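PUA domain-containing protein (Archaeoglobus fulgidus DSM 4304, PDB 2Q07) probably binds RNA in the archaeosine-tRNA modification pathway, and is represented here by a C-terminal fragment that ends in its PUA domain. Local coordinates at residues S54-N59 / E154-E159; N259-F264 / F270-A275; K280-S285 / I289-K294. All coordinates share one frame; numbering follows the deposited sequence.

Contact 1 of 3, residues S54-N59 / E154-E159; sequences SKVKVN and ERLKQE
Val-56 meets Leu-156 and Lys-157 where the residue that follows helix 47-55 packs on helix 150-160 in the alpha/beta domain of the fragment, a domain whose sequence family is grouped with the UDG-like proteins, consistent with its fold. Val-56 is the first residue to abandon helical backbone angles after helix 47-55, and its nearest backbone neighbour across the gap is Lys-157, with 6.5 Å between the two CA atoms. The meeting is a small one, and it illustrates how a single branched residue can serve two partners of different character.

The tight part is apolar and buried. With CG1 of Val-56 set between its backbone N and carbonyl carbon (chi1 60°), that methyl faces Leu-156 while CG2 turns to the lysine. CG1 lies 4.1 Å from CD2 of Leu-156, the two side chains crossing at about a right angle. CG2 rests 3.7 Å from CG of Lys-157, against the methylene part of a chain that runs past the valine in the opposite direction. Behind this layer Leu-156 also packs on Leu-52 of helix 47-55 and on Val-117 of strand 115-118, so Leu-156 links that helix to the sheet.

The other side is polar and faces solvent. Lys-157 is extended beyond CG and carries its amine toward this more exposed side, where NZ forms a salt bridge with OE2 of Glu-154, one turn earlier in its own helix, at 3.6 Å. Lys-55 takes part through its carbonyl, while its ammonium group is directed elsewhere. Here lies one close point, at which the lysine passes the carbonyl with its last methylene foremost: Lys-157 CE is 3.0 Å from Lys-55 O, whereas Lys-157 NZ stays 3.5 Å from that oxygen.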
ATOM      1  N   SER A  54       4.055 -10.028 -19.036  1.00 25.63           N
ATOM      2  CA  SER A  54       5.059 -10.245 -20.065  1.00 24.65           C
ATOM      3  C   SER A  54       4.386 -10.384 -21.437  1.00 24.85           C
ATOM      4  O   SER A  54       4.928  -9.955 -22.465  1.00 23.15           O
ATOM      5  CB  SER A  54       5.856 -11.509 -19.748  1.00 26.20           C
ATOM      6  OG  SER A  54       6.763 -11.797 -20.790  1.00 30.24           O
ATOM      7  N   LYS A  55       3.195 -10.970 -21.439  1.00 22.97           N
ATOM      8  CA  LYS A  55       2.446 -11.184 -22.664  1.00 25.51           C
ATOM      9  C   LYS A  55       1.474 -10.061 -23.017  1.00 24.64           C
ATOM     10  O   LYS A  55       0.956 -10.011 -24.137  1.00 25.25           O
ATOM     11  CB  LYS A  55       1.700 -12.518 -22.584  1.00 28.88           C
ATOM     12  CG  LYS A  55       2.576 -13.738 -22.861  1.00 32.31           C
ATOM     13  CD  LYS A  55       3.773 -13.821 -21.918  1.00 37.46           C
ATOM     14  CE  LYS A  55       4.654 -15.021 -22.243  1.00 38.99           C
ATOM     15  NZ  LYS A  55       3.893 -16.305 -22.171  1.00 41.36           N
ATOM     16  N   VAL A  56       1.233  -9.154 -22.076  1.00 22.96           N
ATOM     17  CA  VAL A  56       0.324  -8.041 -22.314  1.00 22.33           C
ATOM     18  C   VAL A  56       0.711  -6.801 -21.502  1.00 22.22           C
ATOM     19  O   VAL A  56       0.927  -6.879 -20.289  1.00 19.95           O
ATOM     20  CB  VAL A  56      -1.137  -8.450 -21.985  1.00 22.08           C
ATOM     21  CG1 VAL A  56      -1.250  -8.862 -20.536  1.00 25.10           C
ATOM     22  CG2 VAL A  56      -2.079  -7.317 -22.293  1.00 21.13           C
ATOM     23  N   LYS A  57       0.806  -5.658 -22.175  1.00 21.34           N
ATOM     24  CA  LYS A  57       1.162  -4.422 -21.485  1.00 22.54           C
ATOM     25  C   LYS A  57      -0.030  -3.988 -20.645  1.00 21.51           C
ATOM     26  O   LYS A  57      -1.113  -3.707 -21.165  1.00 20.76           O
ATOM     27  CB  LYS A  57       1.530  -3.326 -22.483  1.00 24.87           C
ATOM     28  CG  LYS A  57       2.220  -2.140 -21.842  1.00 29.42           C
ATOM     29  CD  LYS A  57       2.793  -1.180 -22.875  1.00 35.11           C
ATOM     30  CE  LYS A  57       3.597  -0.076 -22.189  1.00 37.99           C
ATOM     31  NZ  LYS A  57       4.352   0.761 -23.167  1.00 41.60           N
ATOM     32  N   VAL A  58       0.177  -3.942 -19.336  1.00 20.71           N
ATOM     33  CA  VAL A  58      -0.879  -3.577 -18.405  1.00 17.80           C
ATOM     34  C   VAL A  58      -0.836  -2.092 -18.043  1.00 17.39           C
ATOM     35  O   VAL A  58       0.043  -1.654 -17.308  1.00 16.47           O
ATOM     36  CB  VAL A  58      -0.766  -4.440 -17.126  1.00 18.46           C
ATOM     37  CG1 VAL A  58      -1.831  -4.049 -16.128  1.00 16.87           C
ATOM     38  CG2 VAL A  58      -0.880  -5.922 -17.497  1.00 16.26           C
ATOM     39  N   ASN A  59      -1.793  -1.328 -18.566  1.00 17.81           N
ATOM     40  CA  ASN A  59      -1.875   0.106 -18.295  1.00 18.68           C
ATOM     41  C   ASN A  59      -3.169   0.513 -17.608  1.00 18.16           C
ATOM     42  O   ASN A  59      -3.645   1.637 -17.774  1.00 17.83           O
ATOM     43  CB  ASN A  59      -1.717   0.927 -19.575  1.00 21.56           C
ATOM     44  CG  ASN A  59      -0.285   0.988 -20.051  1.00 22.77           C
ATOM     45  OD1 ASN A  59       0.643   1.009 -19.249  1.00 24.14           O
ATOM     46  ND2 ASN A  59      -0.099   1.034 -21.362  1.00 26.39           N
ATOM     47  N   GLU A 154      -5.537 -13.366 -25.288  1.00 23.08           N
ATOM     48  CA  GLU A 154      -6.090 -12.635 -26.428  1.00 24.17           C
ATOM     49  C   GLU A 154      -7.363 -11.911 -25.995  1.00 22.45           C
ATOM     50  O   GLU A 154      -7.595 -10.771 -26.395  1.00 22.60           O
ATOM     51  CB  GLU A 154      -6.388 -13.567 -27.610  1.00 27.29           C
ATOM     52  CG  GLU A 154      -5.164 -13.926 -28.441  1.00 32.66           C
ATOM     53  CD  GLU A 154      -4.399 -12.697 -28.927  1.00 35.07           C
ATOM     54  OE1 GLU A 154      -5.027 -11.794 -29.521  1.00 39.14           O
ATOM     55  OE2 GLU A 154      -3.167 -12.639 -28.719  1.00 35.23           O
ATOM     56  N   ARG A 155      -8.181 -12.572 -25.177  1.00 20.47           N
ATOM     57  CA  ARG A 155      -9.414 -11.963 -24.672  1.00 21.48           C
ATOM     58  C   ARG A 155      -9.053 -10.770 -23.786  1.00 17.91           C
ATOM     59  O   ARG A 155      -9.713  -9.729 -23.816  1.00 16.64           O
ATOM     60  CB  ARG A 155     -10.229 -12.956 -23.828  1.00 22.12           C
ATOM     61  CG  ARG A 155     -11.000 -14.009 -24.598  1.00 27.65           C
ATOM     62  CD  ARG A 155     -12.159 -14.532 -23.747  1.00 33.90           C
ATOM     63  NE  ARG A 155     -13.069 -15.400 -24.491  1.00 39.10           N
ATOM     64  CZ  ARG A 155     -12.866 -16.697 -24.695  1.00 42.88           C
ATOM     65  NH1 ARG A 155     -11.781 -17.283 -24.202  1.00 43.58           N
ATOM     66  NH2 ARG A 155     -13.742 -17.406 -25.398  1.00 43.31           N
ATOM     67  N   LEU A 156      -8.009 -10.938 -22.985  1.00 14.92           N
ATOM     68  CA  LEU A 156      -7.568  -9.872 -22.100  1.00 16.67           C
ATOM     69  C   LEU A 156      -7.083  -8.672 -22.911  1.00 16.43           C
ATOM     70  O   LEU A 156      -7.488  -7.549 -22.652  1.00 15.35           O
ATOM     71  CB  LEU A 156      -6.454 -10.368 -21.170  1.00 14.46           C
ATOM     72  CG  LEU A 156      -5.982  -9.323 -20.148  1.00 17.72           C
ATOM     73  CD1 LEU A 156      -7.186  -8.794 -19.363  1.00 16.11           C
ATOM     74  CD2 LEU A 156      -4.964  -9.946 -19.208  1.00 12.01           C
ATOM     75  N   LYS A 157      -6.216  -8.912 -23.893  1.00 16.53           N
ATOM     76  CA  LYS A 157      -5.713  -7.820 -24.721  1.00 19.02           C
ATOM     77  C   LYS A 157      -6.858  -7.043 -25.367  1.00 18.16           C
ATOM     78  O   LYS A 157      -6.821  -5.817 -25.480  1.00 14.44           O
ATOM     79  CB  LYS A 157      -4.810  -8.356 -25.832  1.00 20.10           C
ATOM     80  CG  LYS A 157      -3.482  -8.892 -25.358  1.00 25.22           C
ATOM     81  CD  LYS A 157      -2.679  -9.407 -26.539  1.00 27.97           C
ATOM     82  CE  LYS A 157      -1.341  -9.970 -26.102  1.00 30.08           C
ATOM     83  NZ  LYS A 157      -0.631 -10.566 -27.258  1.00 31.96           N
ATOM     84  N   GLN A 158      -7.889  -7.763 -25.782  1.00 19.54           N
ATOM     85  CA  GLN A 158      -9.004  -7.111 -26.440  1.00 23.12           C
ATOM     86  C   GLN A 158      -9.863  -6.260 -25.523  1.00 22.21           C
ATOM     87  O   GLN A 158     -10.706  -5.510 -25.999  1.00 26.10           O
ATOM     88  CB  GLN A 158      -9.829  -8.152 -27.204  1.00 20.37           C
ATOM     89  CG  GLN A 158      -9.166  -8.480 -28.538  1.00 21.28           C
ATOM     90  CD  GLN A 158      -9.781  -9.654 -29.273  1.00 22.89           C
ATOM     91  OE1 GLN A 158     -11.004  -9.836 -29.279  1.00 20.92           O
ATOM     92  NE2 GLN A 158      -8.927 -10.452 -29.921  1.00 20.33           N
ATOM     93  N   GLU A 159      -9.627  -6.362 -24.215  1.00 22.72           N
ATOM     94  CA  GLU A 159     -10.372  -5.584 -23.222  1.00 22.96           C
ATOM     95  C   GLU A 159      -9.563  -4.446 -22.596  1.00 21.61           C
ATOM     96  O   GLU A 159     -10.139  -3.453 -22.177  1.00 22.13           O
ATOM     97  CB  GLU A 159     -10.858  -6.473 -22.067  1.00 21.87           C
ATOM     98  CG  GLU A 159     -11.930  -7.499 -22.405  1.00 22.85           C
ATOM     99  CD  GLU A 159     -13.164  -6.887 -23.031  1.00 22.55           C
ATOM    100  OE1 GLU A 159     -13.518  -5.737 -22.688  1.00 25.72           O
ATOM    101  OE2 GLU A 159     -13.793  -7.567 -23.863  1.00 28.29           O
TER

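Contact 2 of 3, residues N259-F264 / F270-A275; sequences NDVVVF and FGVGLA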
ATOM      1  N   ASN A 259       2.954   0.224  15.842  1.00 40.40           N
ATOM      2  CA  ASN A 259       3.930   0.104  14.753  1.00 38.94           C
ATOM      3  C   ASN A 259       4.035   1.270  13.762  1.00 36.61           C
ATOM      4  O   ASN A 259       4.511   1.085  12.644  1.00 35.65           O
ATOM      5  CB  ASN A 259       3.688  -1.195  13.971  1.00 41.05           C
ATOM      6  CG  ASN A 259       4.982  -1.834  13.473  1.00 44.78           C
ATOM      7  OD1 ASN A 259       4.958  -2.812  12.722  1.00 46.88           O
ATOM      8  ND2 ASN A 259       6.117  -1.289  13.900  1.00 45.82           N
ATOM      9  N   ASP A 260       3.612   2.466  14.157  1.00 33.84           N
ATOM     10  CA  ASP A 260       3.703   3.616  13.260  1.00 31.68           C
ATOM     11  C   ASP A 260       5.089   4.248  13.249  1.00 28.73           C
ATOM     12  O   ASP A 260       5.805   4.217  14.251  1.00 28.14           O
ATOM     13  CB  ASP A 260       2.687   4.700  13.649  1.00 31.46           C
ATOM     14  CG  ASP A 260       1.307   4.438  13.086  1.00 34.76           C
ATOM     15  OD1 ASP A 260       1.184   3.557  12.205  1.00 35.94           O
ATOM     16  OD2 ASP A 260       0.349   5.120  13.514  1.00 34.96           O
ATOM     17  N   VAL A 261       5.469   4.804  12.102  1.00 24.95           N
ATOM     18  CA  VAL A 261       6.743   5.496  11.988  1.00 20.89           C
ATOM     19  C   VAL A 261       6.431   6.891  12.520  1.00 21.21           C
ATOM     20  O   VAL A 261       5.478   7.543  12.070  1.00 19.09           O
ATOM     21  CB  VAL A 261       7.230   5.604  10.519  1.00 20.28           C
ATOM     22  CG1 VAL A 261       8.441   6.529  10.434  1.00 18.66           C
ATOM     23  CG2 VAL A 261       7.605   4.237   9.991  1.00 15.30           C
ATOM     24  N   VAL A 262       7.216   7.338  13.492  1.00 19.11           N
ATOM     25  CA  VAL A 262       7.002   8.648  14.080  1.00 17.62           C
ATOM     26  C   VAL A 262       8.270   9.481  13.999  1.00 20.09           C
ATOM     27  O   VAL A 262       9.363   8.959  13.801  1.00 18.89           O
ATOM     28  CB  VAL A 262       6.568   8.534  15.567  1.00 18.48           C
ATOM     29  CG1 VAL A 262       5.292   7.701  15.676  1.00 17.01           C
ATOM     30  CG2 VAL A 262       7.682   7.923  16.401  1.00 18.45           C
ATOM     31  N   VAL A 263       8.110  10.790  14.141  1.00 22.69           N
ATOM     32  CA  VAL A 263       9.229  11.706  14.103  1.00 23.14           C
ATOM     33  C   VAL A 263       9.317  12.361  15.473  1.00 23.14           C
ATOM     34  O   VAL A 263       8.443  13.148  15.845  1.00 25.59           O
ATOM     35  CB  VAL A 263       9.022  12.792  13.031  1.00 23.09           C
ATOM     36  CG1 VAL A 263      10.124  13.833  13.123  1.00 24.14           C
ATOM     37  CG2 VAL A 263       8.987  12.155  11.648  1.00 23.34           C
ATOM     38  N   PHE A 264      10.358  12.015  16.228  1.00 20.27           N
ATOM     39  CA  PHE A 264      10.570  12.577  17.559  1.00 18.91           C
ATOM     40  C   PHE A 264      11.464  13.811  17.454  1.00 17.71           C
ATOM     41  O   PHE A 264      12.153  13.994  16.449  1.00 14.30           O
ATOM     42  CB  PHE A 264      11.206  11.527  18.482  1.00 19.15           C
ATOM     43  CG  PHE A 264      12.552  11.028  18.019  1.00 17.44           C
ATOM     44  CD1 PHE A 264      13.718  11.746  18.297  1.00 17.93           C
ATOM     45  CD2 PHE A 264      12.654   9.835  17.313  1.00 15.22           C
ATOM     46  CE1 PHE A 264      14.967  11.280  17.880  1.00 16.81           C
ATOM     47  CE2 PHE A 264      13.887   9.357  16.887  1.00 13.24           C
ATOM     48  CZ  PHE A 264      15.053  10.081  17.171  1.00 15.20           C
ATOM     49  N   PHE A 270      16.024  15.944  15.898  1.00 24.92           N
ATOM     50  CA  PHE A 270      14.769  15.322  15.536  1.00 23.28           C
ATOM     51  C   PHE A 270      15.185  14.032  14.850  1.00 21.12           C
ATOM     52  O   PHE A 270      16.297  13.936  14.330  1.00 19.16           O
ATOM     53  CB  PHE A 270      13.904  16.232  14.648  1.00 24.46           C
ATOM     54  CG  PHE A 270      14.417  16.436  13.256  1.00 23.28           C
ATOM     55  CD1 PHE A 270      13.837  15.758  12.184  1.00 23.05           C
ATOM     56  CD2 PHE A 270      15.419  17.366  13.001  1.00 23.38           C
ATOM     57  CE1 PHE A 270      14.241  16.008  10.881  1.00 23.51           C
ATOM     58  CE2 PHE A 270      15.835  17.630  11.703  1.00 21.04           C
ATOM     59  CZ  PHE A 270      15.245  16.952  10.637  1.00 23.31           C
ATOM     60  N   GLY A 271      14.325  13.024  14.905  1.00 19.52           N
ATOM     61  CA  GLY A 271      14.666  11.757  14.291  1.00 21.20           C
ATOM     62  C   GLY A 271      13.484  10.922  13.840  1.00 18.03           C
ATOM     63  O   GLY A 271      12.334  11.356  13.877  1.00 17.83           O
ATOM     64  N   VAL A 272      13.795   9.709  13.406  1.00 18.09           N
ATOM     65  CA  VAL A 272      12.803   8.768  12.910  1.00 17.84           C
ATOM     66  C   VAL A 272      12.855   7.510  13.770  1.00 18.45           C
ATOM     67  O   VAL A 272      13.931   7.087  14.180  1.00 14.80           O
ATOM     68  CB  VAL A 272      13.111   8.380  11.443  1.00 18.17           C
ATOM     69  CG1 VAL A 272      12.136   7.317  10.967  1.00 17.87           C
ATOM     70  CG2 VAL A 272      13.034   9.611  10.549  1.00 19.52           C
ATOM     71  N   GLY A 273      11.691   6.930  14.043  1.00 19.72           N
ATOM     72  CA  GLY A 273      11.632   5.714  14.832  1.00 20.46           C
ATOM     73  C   GLY A 273      10.321   4.967  14.658  1.00 22.53           C
ATOM     74  O   GLY A 273       9.426   5.408  13.934  1.00 24.23           O
ATOM     75  N   LEU A 274      10.212   3.816  15.311  1.00 23.75           N
ATOM     76  CA  LEU A 274       9.002   3.003  15.262  1.00 24.96           C
ATOM     77  C   LEU A 274       8.314   3.065  16.617  1.00 25.80           C
ATOM     78  O   LEU A 274       8.866   2.610  17.622  1.00 27.02           O
ATOM     79  CB  LEU A 274       9.329   1.542  14.950  1.00 25.06           C
ATOM     80  CG  LEU A 274       9.237   1.048  13.509  1.00 29.36           C
ATOM     81  CD1 LEU A 274       9.484  -0.450  13.507  1.00 31.12           C
ATOM     82  CD2 LEU A 274       7.861   1.351  12.914  1.00 29.43           C
ATOM     83  N   ALA A 275       7.116   3.630  16.648  1.00 26.01           N
ATOM     84  CA  ALA A 275       6.367   3.732  17.891  1.00 27.19           C
ATOM     85  C   ALA A 275       6.098   2.337  18.451  1.00 28.77           C
ATOM     86  O   ALA A 275       5.832   1.402  17.702  1.00 27.40           O
ATOM     87  CB  ALA A 275       5.059   4.466  17.646  1.00 27.25           C
TER
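Phe-264 lays its ring over Gly-271 in the antiparallel hairpin 261-265/270-275 of the PUA domain, an aromatic residue resting on a glycine of the facing strand. CA of Gly-271 stands 3.6 Å from the centroid of the Phe-264 ring, 22° off its normal, a CH-pi contact displaced toward the rim. A side chain on Gly-271 would collide with CZ of the ring. Phe-264 CG lies between the backbone N and carbonyl carbon (chi1 61°), which folds the ring across to the partner strand. An alanine here would probably leave Gly-271 CA without its CH-pi partner and open a gap above it.

Val-262 shares that face, its CG1 3.8 Å from CB of Ala-275. On the opposite face Val-261 crosses Val-272 at a slant, CG1 to CG1 3.8 Å, while its CG2 turns toward Leu-274 CD2. Val-263 CG1 meets the Phe-270 ring near its plane, at the edge.

Between the faces, Val-262 N bonds to Gly-273 O at 3.0 Å, and Ala-275 N to Asp-260 O at 2.8 Å. These inward-facing groups pair across the hairpin between apolar layers, while the main chains of Val-263 and Val-272 bond to the strands alongside.

Contact 3 of 3, residues K280-S285 / I289-K294; sequences KEMAGS and IAINVK
Met-282, present as selenomethionine, reaches from the short helix 279-282 onto Ala-290 and Ile-291 at the start of strand 289-297 in the PUA domain. It touches them at two points along its length. Its CG lies 4.0 Å from CB of Ala-290, and its terminal methyl CE is 4.0 Å from CG1 of Ile-291, the two side chains of Met-282 and Ile-291 crossing at about a right angle. The same methyl also comes within 3.5 Å of the carbonyl O of Ala-290. This reach depends on the torsions: CG is anti to the carbonyl carbon (chi1 -74°) and the chain is extended beyond it, which carries CE along the strand by about one residue.

In the next shell, Ala-290 and Ile-291 both face Ile-244 of the neighbouring strand and are hydrogen-bonded to its main chain as a classic beta bulge, with Ala-290 hydrogen-bonded to Ala-276 as well. The bulge probably helps two consecutive residues to meet one side chain. On the helical side, Ser-278 OG accepts a hydrogen bond from Glu-281 N, just before Met-282.

Farther out, Met-282 also touches Val-249 and Ala-252 of strand 249-252, Val-233 of strand 232-235, and the loop residues Ile-256 and Met-277, so that it packs the short helix against strands 232-235, 249-252 and 289-297.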
ATOM      1  N   LYS A 280      -1.297   7.942  22.901  1.00 46.93           N
ATOM      2  CA  LYS A 280      -1.964   8.176  24.179  1.00 48.87           C
ATOM      3  C   LYS A 280      -1.133   7.612  25.329  1.00 49.35           C
ATOM      4  O   LYS A 280      -0.977   8.250  26.367  1.00 50.11           O
ATOM      5  CB  LYS A 280      -3.337   7.498  24.181  1.00 50.58           C
ATOM      6  CG  LYS A 280      -4.059   7.515  22.839  1.00 52.83           C
ATOM      7  CD  LYS A 280      -5.266   6.579  22.860  1.00 53.83           C
ATOM      8  CE  LYS A 280      -5.873   6.411  21.473  1.00 54.38           C
ATOM      9  NZ  LYS A 280      -4.897   5.825  20.509  1.00 56.16           N
ATOM     10  N   GLU A 281      -0.614   6.403  25.139  1.00 50.83           N
ATOM     11  CA  GLU A 281       0.201   5.733  26.147  1.00 51.91           C
ATOM     12  C   GLU A 281       1.513   6.463  26.414  1.00 51.73           C
ATOM     13  O   GLU A 281       2.033   6.428  27.531  1.00 51.40           O
ATOM     14  CB  GLU A 281       0.492   4.295  25.708  1.00 54.39           C
ATOM     15  CG  GLU A 281      -0.380   3.233  26.376  1.00 58.94           C
ATOM     16  CD  GLU A 281       0.081   2.883  27.793  1.00 61.49           C
ATOM     17  OE1 GLU A 281      -0.562   2.023  28.435  1.00 63.09           O
ATOM     18  OE2 GLU A 281       1.086   3.462  28.265  1.00 62.78           O
HETATM   19  N   MSE A 282       2.051   7.113  25.385  1.00 52.01           N
HETATM   20  CA  MSE A 282       3.303   7.855  25.513  1.00 51.78           C
HETATM   21  C   MSE A 282       3.116   9.059  26.418  1.00 52.35           C
HETATM   22  O   MSE A 282       3.833   9.227  27.405  1.00 52.53           O
HETATM   23  CB  MSE A 282       3.788   8.340  24.146  1.00 50.43           C
HETATM   24  CG  MSE A 282       4.377   7.268  23.255  1.00 48.49           C
HETATM   25 SE   MSE A 282       5.014   8.030  21.596  1.00 47.43          SE
HETATM   26  CE  MSE A 282       4.938   6.453  20.486  1.00 42.71           C
ATOM     27  N   ALA A 283       2.153   9.900  26.062  1.00 53.15           N
ATOM     28  CA  ALA A 283       1.852  11.097  26.834  1.00 54.38           C
ATOM     29  C   ALA A 283       1.078  10.701  28.086  1.00 55.18           C
ATOM     30  O   ALA A 283       0.666  11.555  28.871  1.00 55.01           O
ATOM     31  CB  ALA A 283       1.034  12.066  25.992  1.00 54.40           C
ATOM     32  N   GLY A 284       0.880   9.396  28.258  1.00 55.86           N
ATOM     33  CA  GLY A 284       0.157   8.895  29.413  1.00 56.65           C
ATOM     34  C   GLY A 284       1.093   8.345  30.471  1.00 57.23           C
ATOM     35  O   GLY A 284       2.095   8.975  30.815  1.00 57.29           O
ATOM     36  N   SER A 285       0.767   7.167  30.990  1.00 57.93           N
ATOM     37  CA  SER A 285       1.584   6.532  32.017  1.00 59.16           C
ATOM     38  C   SER A 285       1.986   5.123  31.599  1.00 59.37           C
ATOM     39  O   SER A 285       1.442   4.571  30.641  1.00 59.13           O
ATOM     40  CB  SER A 285       0.815   6.480  33.344  1.00 59.94           C
ATOM     41  OG  SER A 285      -0.427   5.813  33.197  1.00 60.46           O
ATOM     42  N   ILE A 289       8.863   0.804  26.800  1.00 33.00           N
ATOM     43  CA  ILE A 289       9.538   1.393  25.647  1.00 32.39           C
ATOM     44  C   ILE A 289       8.543   2.123  24.752  1.00 31.38           C
ATOM     45  O   ILE A 289       7.585   1.532  24.264  1.00 30.36           O
ATOM     46  CB  ILE A 289      10.259   0.314  24.807  1.00 31.98           C
ATOM     47  CG1 ILE A 289      11.376  -0.331  25.634  1.00 32.01           C
ATOM     48  CG2 ILE A 289      10.825   0.937  23.539  1.00 33.12           C
ATOM     49  CD1 ILE A 289      12.096  -1.481  24.918  1.00 30.32           C
ATOM     50  N   ALA A 290       8.784   3.412  24.536  1.00 31.08           N
ATOM     51  CA  ALA A 290       7.900   4.227  23.716  1.00 28.63           C
ATOM     52  C   ALA A 290       8.247   4.193  22.231  1.00 28.74           C
ATOM     53  O   ALA A 290       7.357   4.054  21.385  1.00 26.95           O
ATOM     54  CB  ALA A 290       7.914   5.664  24.215  1.00 30.10           C
ATOM     55  N   ILE A 291       9.536   4.312  21.915  1.00 26.19           N
ATOM     56  CA  ILE A 291       9.972   4.326  20.524  1.00 26.04           C
ATOM     57  C   ILE A 291      11.305   3.627  20.271  1.00 26.88           C
ATOM     58  O   ILE A 291      12.258   3.794  21.023  1.00 26.88           O
ATOM     59  CB  ILE A 291      10.155   5.770  20.012  1.00 25.04           C
ATOM     60  CG1 ILE A 291       8.889   6.592  20.248  1.00 23.85           C
ATOM     61  CG2 ILE A 291      10.532   5.747  18.537  1.00 26.00           C
ATOM     62  CD1 ILE A 291       9.032   8.052  19.853  1.00 25.88           C
ATOM     63  N   ASN A 292      11.362   2.847  19.200  1.00 27.76           N
ATOM     64  CA  ASN A 292      12.597   2.187  18.809  1.00 26.91           C
ATOM     65  C   ASN A 292      13.200   3.143  17.774  1.00 25.28           C
ATOM     66  O   ASN A 292      12.659   3.317  16.683  1.00 23.92           O
ATOM     67  CB  ASN A 292      12.298   0.817  18.196  1.00 30.11           C
ATOM     68  CG  ASN A 292      11.730  -0.170  19.218  1.00 31.77           C
ATOM     69  OD1 ASN A 292      12.435  -0.611  20.125  1.00 33.19           O
ATOM     70  ND2 ASN A 292      10.454  -0.508  19.077  1.00 33.57           N
ATOM     71  N   VAL A 293      14.302   3.785  18.140  1.00 23.63           N
ATOM     72  CA  VAL A 293      14.961   4.762  17.273  1.00 22.97           C
ATOM     73  C   VAL A 293      15.674   4.173  16.061  1.00 21.25           C
ATOM     74  O   VAL A 293      16.456   3.231  16.183  1.00 17.52           O
ATOM     75  CB  VAL A 293      15.984   5.602  18.084  1.00 20.31           C
ATOM     76  CG1 VAL A 293      16.633   6.656  17.197  1.00 23.44           C
ATOM     77  CG2 VAL A 293      15.294   6.240  19.259  1.00 22.72           C
ATOM     78  N   LYS A 294      15.392   4.731  14.888  1.00 23.40           N
ATOM     79  CA  LYS A 294      16.039   4.280  13.664  1.00 24.43           C
ATOM     80  C   LYS A 294      17.191   5.223  13.326  1.00 25.49           C
ATOM     81  O   LYS A 294      18.263   4.788  12.915  1.00 25.81           O
ATOM     82  CB  LYS A 294      15.050   4.234  12.491  1.00 25.64           C
ATOM     83  CG  LYS A 294      14.117   3.024  12.499  1.00 30.25           C
ATOM     84  CD  LYS A 294      13.542   2.738  11.106  1.00 35.89           C
ATOM     85  CE  LYS A 294      12.926   1.334  11.038  1.00 38.75           C
ATOM     86  NZ  LYS A 294      12.547   0.905   9.652  1.00 41.30           N
TER

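In the fold
Contacts 2 and 3 belong to one PUA-domain sheet, with centres about 10 Å apart, and they join directly. Strand 270-275 lies next to strand 289-297, where Leu-274 N is 2.8 Å from Asn-292 O and Val-272 O is 2.9 Å from Lys-294 N, both probable hydrogen bonds. Ala-275 CB also packs on Met-282 CE at 3.5 Å, so the far end of the hairpin meets the helix that follows it in the chain. Contact 1 stands apart in the alpha/beta domain, across the chain's centre, its own centre about 42 Å from that of contact 2 and about 49 Å from that of contact 3.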